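Local coordinates for protein demethyldecarbamoylnovobiocin O-methyltransferase (Streptomyces caeruleus, PDB 2WK1) that transfers a methyl group from S-adenosyl-L-methionine to the 4-hydroxyl of the noviose sugar in the penultimate step of novobiocin biosynthesis, at residues A[101-115]-A[128-142]. Numbering follows the deposited sequence.
Sequences VIGNNVPGDLVETGV and LRAHDVRDRTVWVAD. With SAH (S-adenosyl-L-homocysteine), chain B.
Asp142 and Val115 meet at the C-terminal end of two neighbouring parallel strands, 109-113 and 138-142. Asp142 OD2 takes the backbone N-H of Val115 on its anti lone pair (2.8 Å, 173°). The same oxygen accepts SAH O3' at 2.6 Å, while Asp142 OD1 accepts SAH O2' at 2.8 Å. The carboxylate thus holds both ribose hydroxyls. Phe144 N, also bonded to OD1, helps fix its rotation. Gly114 O receives the amino group of SAH, and Gly114 CA lies against SAH O4' at 3.3 Å.

Behind this site, backbone hydrogen bonds alternate between the strands from Leu110 to Gly114. Val111 CG2 packs on Trp139 CB. On the other face of the sheet, Leu110 CD1 and Leu128 CD2 meet tip to tip at 4.0 Å, which helps pack helix 119-130 against the strands.

At the far end, Asp109 bridges two donors. Trp139 NE1 points almost straight at Asp109 OD2 (2.9 Å, 178°). OD2 lies in the indole plane, but the donor stands above the carboxylate plane. Thr137 N reaches OD1 from above that plane too, and two waters also donate to OD1.

Arg136, its chain extended from CG to NE, brings its guanidinium to the loop after helix 87-103. Its NH1 and NH2 both grip Val106 O, end-on and in the guanidinium plane. NH1 also binds Gly108 O on a lone pair (2.8 Å), and water 1 links NH2 to Ile102 O.

This is the beta-alpha-beta unit of a Rossmann-like methyltransferase. The acidic residue that ends the second strand, Asp142, reads the ribose hydroxyls. The Val115 bond ties that carboxylate to the glycine turn, which probably couples the grip on the ribose of the bound SAH to that on its amino group.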
loop_
_atom_site.group_PDB
_atom_site.type_symbol
_atom_site.label_atom_id
_atom_site.label_comp_id
_atom_site.label_asym_id
_atom_site.label_seq_id
_atom_site.Cartn_x
_atom_site.Cartn_y
_atom_site.Cartn_z
ATOM N N VAL A 101 -11.523 -2.361 -21.671
ATOM C CA VAL A 101 -12.172 -3.614 -22.077
ATOM C C VAL A 101 -13.426 -3.887 -21.242
ATOM O O VAL A 101 -14.433 -4.396 -21.758
ATOM C CB VAL A 101 -11.223 -4.848 -22.155
ATOM C CG1 VAL A 101 -10.084 -4.594 -23.118
ATOM C CG2 VAL A 101 -10.728 -5.307 -20.828
ATOM N N ILE A 102 -13.391 -3.518 -19.968
ATOM C CA ILE A 102 -14.576 -3.659 -19.113
ATOM C C ILE A 102 -15.646 -2.689 -19.592
ATOM O O ILE A 102 -16.794 -3.078 -19.751
ATOM C CB ILE A 102 -14.270 -3.367 -17.627
ATOM C CG1 ILE A 102 -13.338 -4.442 -17.062
ATOM C CG2 ILE A 102 -15.602 -3.258 -16.824
ATOM C CD1 ILE A 102 -12.729 -4.093 -15.709
ATOM N N GLY A 103 -15.287 -1.428 -19.809
ATOM C CA GLY A 103 -16.282 -0.418 -20.199
ATOM C C GLY A 103 -16.910 -0.646 -21.559
ATOM O O GLY A 103 -18.054 -0.247 -21.794
ATOM N N ASN A 104 -16.165 -1.279 -22.457
ATOM C CA ASN A 104 -16.650 -1.597 -23.797
ATOM C C ASN A 104 -17.119 -3.042 -23.945
ATOM O O ASN A 104 -17.455 -3.481 -25.040
ATOM C CB ASN A 104 -15.581 -1.273 -24.824
ATOM C CG ASN A 104 -15.452 0.207 -25.076
ATOM O OD1 ASN A 104 -16.396 0.844 -25.581
ATOM N ND2 ASN A 104 -14.296 0.765 -24.788
ATOM N N ASN A 105 -17.136 -3.782 -22.852
ATOM C CA ASN A 105 -17.563 -5.168 -22.847
ATOM C C ASN A 105 -16.874 -6.011 -23.912
ATOM O O ASN A 105 -17.472 -6.856 -24.563
ATOM C CB ASN A 105 -19.083 -5.224 -22.983
ATOM C CG ASN A 105 -19.769 -4.590 -21.806
ATOM O OD1 ASN A 105 -19.589 -5.033 -20.669
ATOM N ND2 ASN A 105 -20.499 -3.522 -22.053
ATOM N N VAL A 106 -15.565 -5.812 -24.044
ATOM C CA VAL A 106 -14.776 -6.672 -24.918
ATOM C C VAL A 106 -14.590 -8.012 -24.209
ATOM O O VAL A 106 -14.106 -8.032 -23.071
ATOM C CB VAL A 106 -13.396 -6.055 -25.197
ATOM C CG1 VAL A 106 -12.482 -7.017 -25.983
ATOM C CG2 VAL A 106 -13.516 -4.691 -25.884
ATOM N N PRO A 107 -14.993 -9.136 -24.819
ATOM C CA PRO A 107 -14.910 -10.401 -24.085
ATOM C C PRO A 107 -13.476 -10.858 -23.857
ATOM O O PRO A 107 -12.581 -10.624 -24.697
ATOM C CB PRO A 107 -15.605 -11.407 -24.997
ATOM C CG PRO A 107 -15.838 -10.744 -26.252
ATOM C CD PRO A 107 -15.630 -9.292 -26.134
ATOM N N GLY A 108 -13.277 -11.571 -22.755
ATOM C CA GLY A 108 -12.049 -12.304 -22.549
ATOM C C GLY A 108 -11.427 -12.177 -21.172
ATOM O O GLY A 108 -11.752 -11.281 -20.381
ATOM N N ASP A 109 -10.508 -13.110 -20.928
ATOM C CA ASP A 109 -9.719 -13.109 -19.719
ATOM C C ASP A 109 -8.527 -12.158 -19.859
ATOM O O ASP A 109 -8.295 -11.530 -20.909
ATOM C CB ASP A 109 -9.285 -14.524 -19.401
ATOM C CG ASP A 109 -10.435 -15.408 -18.918
ATOM O OD1 ASP A 109 -11.480 -14.868 -18.445
ATOM O OD2 ASP A 109 -10.252 -16.651 -19.007
ATOM N N LEU A 110 -7.782 -12.025 -18.764
ATOM C CA LEU A 110 -6.604 -11.184 -18.714
ATOM C C LEU A 110 -5.413 -12.111 -18.453
ATOM O O LEU A 110 -5.547 -13.058 -17.672
ATOM C CB LEU A 110 -6.730 -10.182 -17.561
ATOM C CG LEU A 110 -8.005 -9.340 -17.510
ATOM C CD1 LEU A 110 -7.977 -8.426 -16.293
ATOM C CD2 LEU A 110 -8.214 -8.571 -18.794
ATOM N N VAL A 111 -4.267 -11.865 -19.075
ATOM C CA VAL A 111 -3.084 -12.676 -18.830
ATOM C C VAL A 111 -1.831 -11.854 -18.816
ATOM O O VAL A 111 -1.715 -10.907 -19.593
ATOM C CB VAL A 111 -2.972 -13.808 -19.869
ATOM C CG1 VAL A 111 -2.808 -13.272 -21.272
ATOM C CG2 VAL A 111 -1.832 -14.781 -19.509
ATOM N N GLU A 112 -0.893 -12.213 -17.949
ATOM C CA GLU A 112 0.473 -11.756 -18.040
ATOM C C GLU A 112 1.391 -12.939 -18.197
ATOM O O GLU A 112 1.286 -13.920 -17.447
ATOM C CB GLU A 112 0.910 -10.968 -16.814
ATOM C CG GLU A 112 2.237 -10.256 -17.124
ATOM C CD GLU A 112 2.786 -9.397 -16.004
ATOM O OE1 GLU A 112 2.674 -9.847 -14.859
ATOM O OE2 GLU A 112 3.342 -8.287 -16.283
ATOM N N THR A 113 2.244 -12.874 -19.209
ATOM C CA THR A 113 3.288 -13.846 -19.442
ATOM C C THR A 113 4.612 -13.280 -18.965
ATOM O O THR A 113 5.221 -12.463 -19.636
ATOM C CB THR A 113 3.346 -14.315 -20.917
ATOM O OG1 THR A 113 3.506 -13.197 -21.786
ATOM C CG2 THR A 113 2.098 -15.042 -21.298
ATOM N N GLY A 114 5.010 -13.646 -17.752
ATOM C CA GLY A 114 6.207 -13.164 -17.090
ATOM C C GLY A 114 5.800 -12.225 -15.994
ATOM O O GLY A 114 5.508 -11.062 -16.255
ATOM N N VAL A 115 5.795 -12.729 -14.762
ATOM C CA VAL A 115 5.119 -12.051 -13.664
ATOM C C VAL A 115 6.009 -11.623 -12.491
ATOM O O VAL A 115 5.579 -10.821 -11.673
ATOM C CB VAL A 115 3.947 -12.904 -13.143
ATOM C CG1 VAL A 115 3.096 -13.407 -14.322
ATOM C CG2 VAL A 115 4.416 -14.040 -12.220
ATOM N N LEU A 128 -10.526 -5.873 -11.575
ATOM C CA LEU A 128 -11.754 -6.658 -11.663
ATOM C C LEU A 128 -12.570 -6.499 -10.367
ATOM O O LEU A 128 -13.783 -6.314 -10.398
ATOM C CB LEU A 128 -11.477 -8.129 -11.932
ATOM C CG LEU A 128 -10.800 -8.453 -13.270
ATOM C CD1 LEU A 128 -10.592 -9.960 -13.403
ATOM C CD2 LEU A 128 -11.563 -7.914 -14.491
ATOM N N ARG A 129 -11.911 -6.585 -9.225
ATOM C CA ARG A 129 -12.588 -6.453 -7.932
ATOM C C ARG A 129 -13.235 -5.082 -7.773
ATOM O O ARG A 129 -14.385 -4.974 -7.311
ATOM C CB ARG A 129 -11.594 -6.734 -6.801
ATOM C CG ARG A 129 -12.171 -6.690 -5.388
ATOM C CD ARG A 129 -12.510 -8.040 -4.885
ATOM N NE ARG A 129 -12.970 -8.001 -3.502
ATOM C CZ ARG A 129 -14.199 -7.664 -3.113
ATOM N NH1 ARG A 129 -15.115 -7.285 -3.988
ATOM N NH2 ARG A 129 -14.504 -7.681 -1.816
ATOM N N ALA A 130 -12.512 -4.035 -8.186
ATOM C CA ALA A 130 -12.999 -2.671 -8.044
ATOM C C ALA A 130 -14.277 -2.464 -8.819
ATOM O O ALA A 130 -15.112 -1.645 -8.416
ATOM C CB ALA A 130 -11.947 -1.677 -8.530
ATOM N N HIS A 131 -14.427 -3.178 -9.934
ATOM C CA HIS A 131 -15.588 -3.025 -10.796
ATOM C C HIS A 131 -16.597 -4.145 -10.628
ATOM O O HIS A 131 -17.523 -4.259 -11.427
ATOM C CB HIS A 131 -15.119 -2.888 -12.245
ATOM C CG HIS A 131 -14.378 -1.615 -12.503
ATOM N ND1 HIS A 131 -15.023 -0.415 -12.750
ATOM C CD2 HIS A 131 -13.058 -1.353 -12.563
ATOM C CE1 HIS A 131 -14.116 0.530 -12.934
ATOM N NE2 HIS A 131 -12.912 -0.010 -12.814
ATOM N N ASP A 132 -16.403 -4.964 -9.601
ATOM C CA ASP A 132 -17.247 -6.129 -9.309
ATOM C C ASP A 132 -17.482 -7.023 -10.519
ATOM O O ASP A 132 -18.607 -7.494 -10.785
ATOM C CB ASP A 132 -18.580 -5.726 -8.671
ATOM C CG ASP A 132 -19.275 -6.901 -7.989
ATOM O OD1 ASP A 132 -18.603 -7.880 -7.566
ATOM O OD2 ASP A 132 -20.517 -6.852 -7.895
ATOM N N VAL A 133 -16.391 -7.305 -11.235
ATOM C CA VAL A 133 -16.438 -8.186 -12.375
ATOM C C VAL A 133 -16.149 -9.611 -11.907
ATOM O O VAL A 133 -15.069 -9.889 -11.389
ATOM C CB VAL A 133 -15.421 -7.771 -13.451
ATOM C CG1 VAL A 133 -15.360 -8.842 -14.565
ATOM C CG2 VAL A 133 -15.744 -6.411 -13.993
ATOM N N ARG A 134 -17.103 -10.506 -12.105
ATOM C CA ARG A 134 -17.043 -11.855 -11.549
ATOM C C ARG A 134 -16.846 -12.914 -12.629
ATOM O O ARG A 134 -16.707 -14.074 -12.301
ATOM C CB ARG A 134 -18.301 -12.155 -10.701
ATOM C CG ARG A 134 -18.397 -11.266 -9.455
ATOM C CD ARG A 134 -19.688 -11.515 -8.667
ATOM N NE ARG A 134 -19.991 -10.409 -7.758
ATOM C CZ ARG A 134 -21.091 -10.321 -7.004
ATOM N NH1 ARG A 134 -22.014 -11.283 -7.031
ATOM N NH2 ARG A 134 -21.275 -9.262 -6.212
ATOM N N ASP A 135 -16.836 -12.524 -13.900
ATOM C CA ASP A 135 -16.845 -13.468 -15.028
ATOM C C ASP A 135 -15.599 -13.391 -15.918
ATOM O O ASP A 135 -15.627 -13.802 -17.071
ATOM C CB ASP A 135 -18.108 -13.298 -15.883
ATOM C CG ASP A 135 -18.183 -11.964 -16.589
ATOM O OD1 ASP A 135 -17.412 -11.032 -16.279
ATOM O OD2 ASP A 135 -19.089 -11.820 -17.462
ATOM N N ARG A 136 -14.519 -12.853 -15.372
ATOM C CA ARG A 136 -13.205 -12.878 -16.030
ATOM C C ARG A 136 -12.168 -13.421 -15.061
ATOM O O ARG A 136 -12.262 -13.206 -13.856
ATOM C CB ARG A 136 -12.778 -11.494 -16.515
ATOM C CG ARG A 136 -13.743 -10.850 -17.478
ATOM C CD ARG A 136 -13.303 -9.466 -17.780
ATOM N NE ARG A 136 -14.237 -8.671 -18.541
ATOM C CZ ARG A 136 -14.142 -8.390 -19.831
ATOM N NH1 ARG A 136 -13.188 -8.902 -20.594
ATOM N NH2 ARG A 136 -15.042 -7.576 -20.367
ATOM N N THR A 137 -11.186 -14.127 -15.609
ATOM C CA THR A 137 -10.077 -14.684 -14.869
ATOM C C THR A 137 -8.785 -13.959 -15.236
ATOM O O THR A 137 -8.602 -13.531 -16.379
ATOM C CB THR A 137 -9.946 -16.191 -15.186
ATOM O OG1 THR A 137 -11.138 -16.860 -14.735
ATOM C CG2 THR A 137 -8.718 -16.849 -14.575
ATOM N N VAL A 138 -7.923 -13.800 -14.244
ATOM C CA VAL A 138 -6.543 -13.373 -14.427
ATOM C C VAL A 138 -5.632 -14.604 -14.426
ATOM O O VAL A 138 -5.601 -15.338 -13.430
ATOM C CB VAL A 138 -6.096 -12.405 -13.315
ATOM C CG1 VAL A 138 -4.645 -11.965 -13.538
ATOM C CG2 VAL A 138 -7.030 -11.196 -13.253
ATOM N N TRP A 139 -4.927 -14.821 -15.534
ATOM C CA TRP A 139 -3.982 -15.899 -15.718
ATOM C C TRP A 139 -2.562 -15.417 -15.485
ATOM O O TRP A 139 -2.118 -14.418 -16.053
ATOM C CB TRP A 139 -4.106 -16.493 -17.106
ATOM C CG TRP A 139 -5.441 -17.109 -17.406
ATOM C CD1 TRP A 139 -6.536 -16.475 -17.892
ATOM C CD2 TRP A 139 -5.822 -18.479 -17.210
ATOM N NE1 TRP A 139 -7.575 -17.355 -18.035
ATOM C CE2 TRP A 139 -7.167 -18.591 -17.626
ATOM C CE3 TRP A 139 -5.158 -19.611 -16.760
ATOM C CZ2 TRP A 139 -7.859 -19.795 -17.591
ATOM C CZ3 TRP A 139 -5.865 -20.820 -16.717
ATOM C CH2 TRP A 139 -7.180 -20.891 -17.131
ATOM N N VAL A 140 -1.874 -16.124 -14.602
ATOM C CA VAL A 140 -0.553 -15.776 -14.104
ATOM C C VAL A 140 0.432 -16.799 -14.641
ATOM O O VAL A 140 0.522 -17.916 -14.120
ATOM C CB VAL A 140 -0.542 -15.737 -12.555
ATOM C CG1 VAL A 140 0.807 -15.311 -12.016
ATOM C CG2 VAL A 140 -1.657 -14.849 -12.004
ATOM N N ALA A 141 1.113 -16.471 -15.742
ATOM C CA ALA A 141 1.962 -17.414 -16.472
ATOM C C ALA A 141 3.437 -17.122 -16.257
ATOM O O ALA A 141 3.914 -16.021 -16.574
ATOM C CB ALA A 141 1.626 -17.413 -17.952
ATOM N N ASP A 142 4.176 -18.083 -15.707
ATOM C CA ASP A 142 5.583 -17.912 -15.430
ATOM C C ASP A 142 6.209 -19.268 -15.202
ATOM O O ASP A 142 5.544 -20.216 -14.797
ATOM C CB ASP A 142 5.792 -17.064 -14.162
ATOM C CG ASP A 142 7.126 -16.374 -14.133
ATOM O OD1 ASP A 142 8.156 -17.006 -13.827
ATOM O OD2 ASP A 142 7.149 -15.165 -14.480
HETATM N N SAH B . 5.825 -8.389 -15.174
HETATM C CA SAH B . 6.760 -8.459 -13.999
HETATM C CB SAH B . 8.207 -8.564 -14.486
HETATM C CG SAH B . 8.508 -9.848 -15.246
HETATM S SD SAH B . 10.243 -10.302 -15.115
HETATM C C SAH B . 6.497 -7.328 -13.045
HETATM O O SAH B . 7.378 -6.965 -12.256
HETATM O OXT SAH B . 5.376 -6.841 -12.996
HETATM C "C5'" SAH B . 10.364 -11.599 -16.361
HETATM C "C4'" SAH B . 9.599 -12.879 -15.958
HETATM O "O4'" SAH B . 9.463 -13.713 -17.136
HETATM C "C3'" SAH B . 10.265 -13.715 -14.867
HETATM O "O3'" SAH B . 9.383 -13.953 -13.755
HETATM C "C2'" SAH B . 10.637 -15.017 -15.610
HETATM O "O2'" SAH B . 10.596 -16.202 -14.813
HETATM C "C1'" SAH B . 9.603 -15.081 -16.739
HETATM N N9 SAH B . 9.984 -15.792 -17.961
HETATM C C8 SAH B . 10.745 -15.275 -18.960
HETATM N N7 SAH B . 10.803 -16.133 -20.009
HETATM C C5 SAH B . 10.040 -17.203 -19.674
HETATM C C6 SAH B . 9.634 -18.418 -20.335
HETATM N N6 SAH B . 10.075 -18.692 -21.551
HETATM N N1 SAH B . 8.809 -19.245 -19.684
HETATM C C2 SAH B . 8.321 -18.955 -18.465
HETATM N N3 SAH B . 8.642 -17.855 -17.774
HETATM C C4 SAH B . 9.468 -16.964 -18.361
HETATM O O HOH W 1 -17.168 -5.900 -19.259
HETATM O O HOH W 2 -13.829 -14.403 -19.812
HETATM O O HOH W 3 -12.712 -17.070 -17.008
#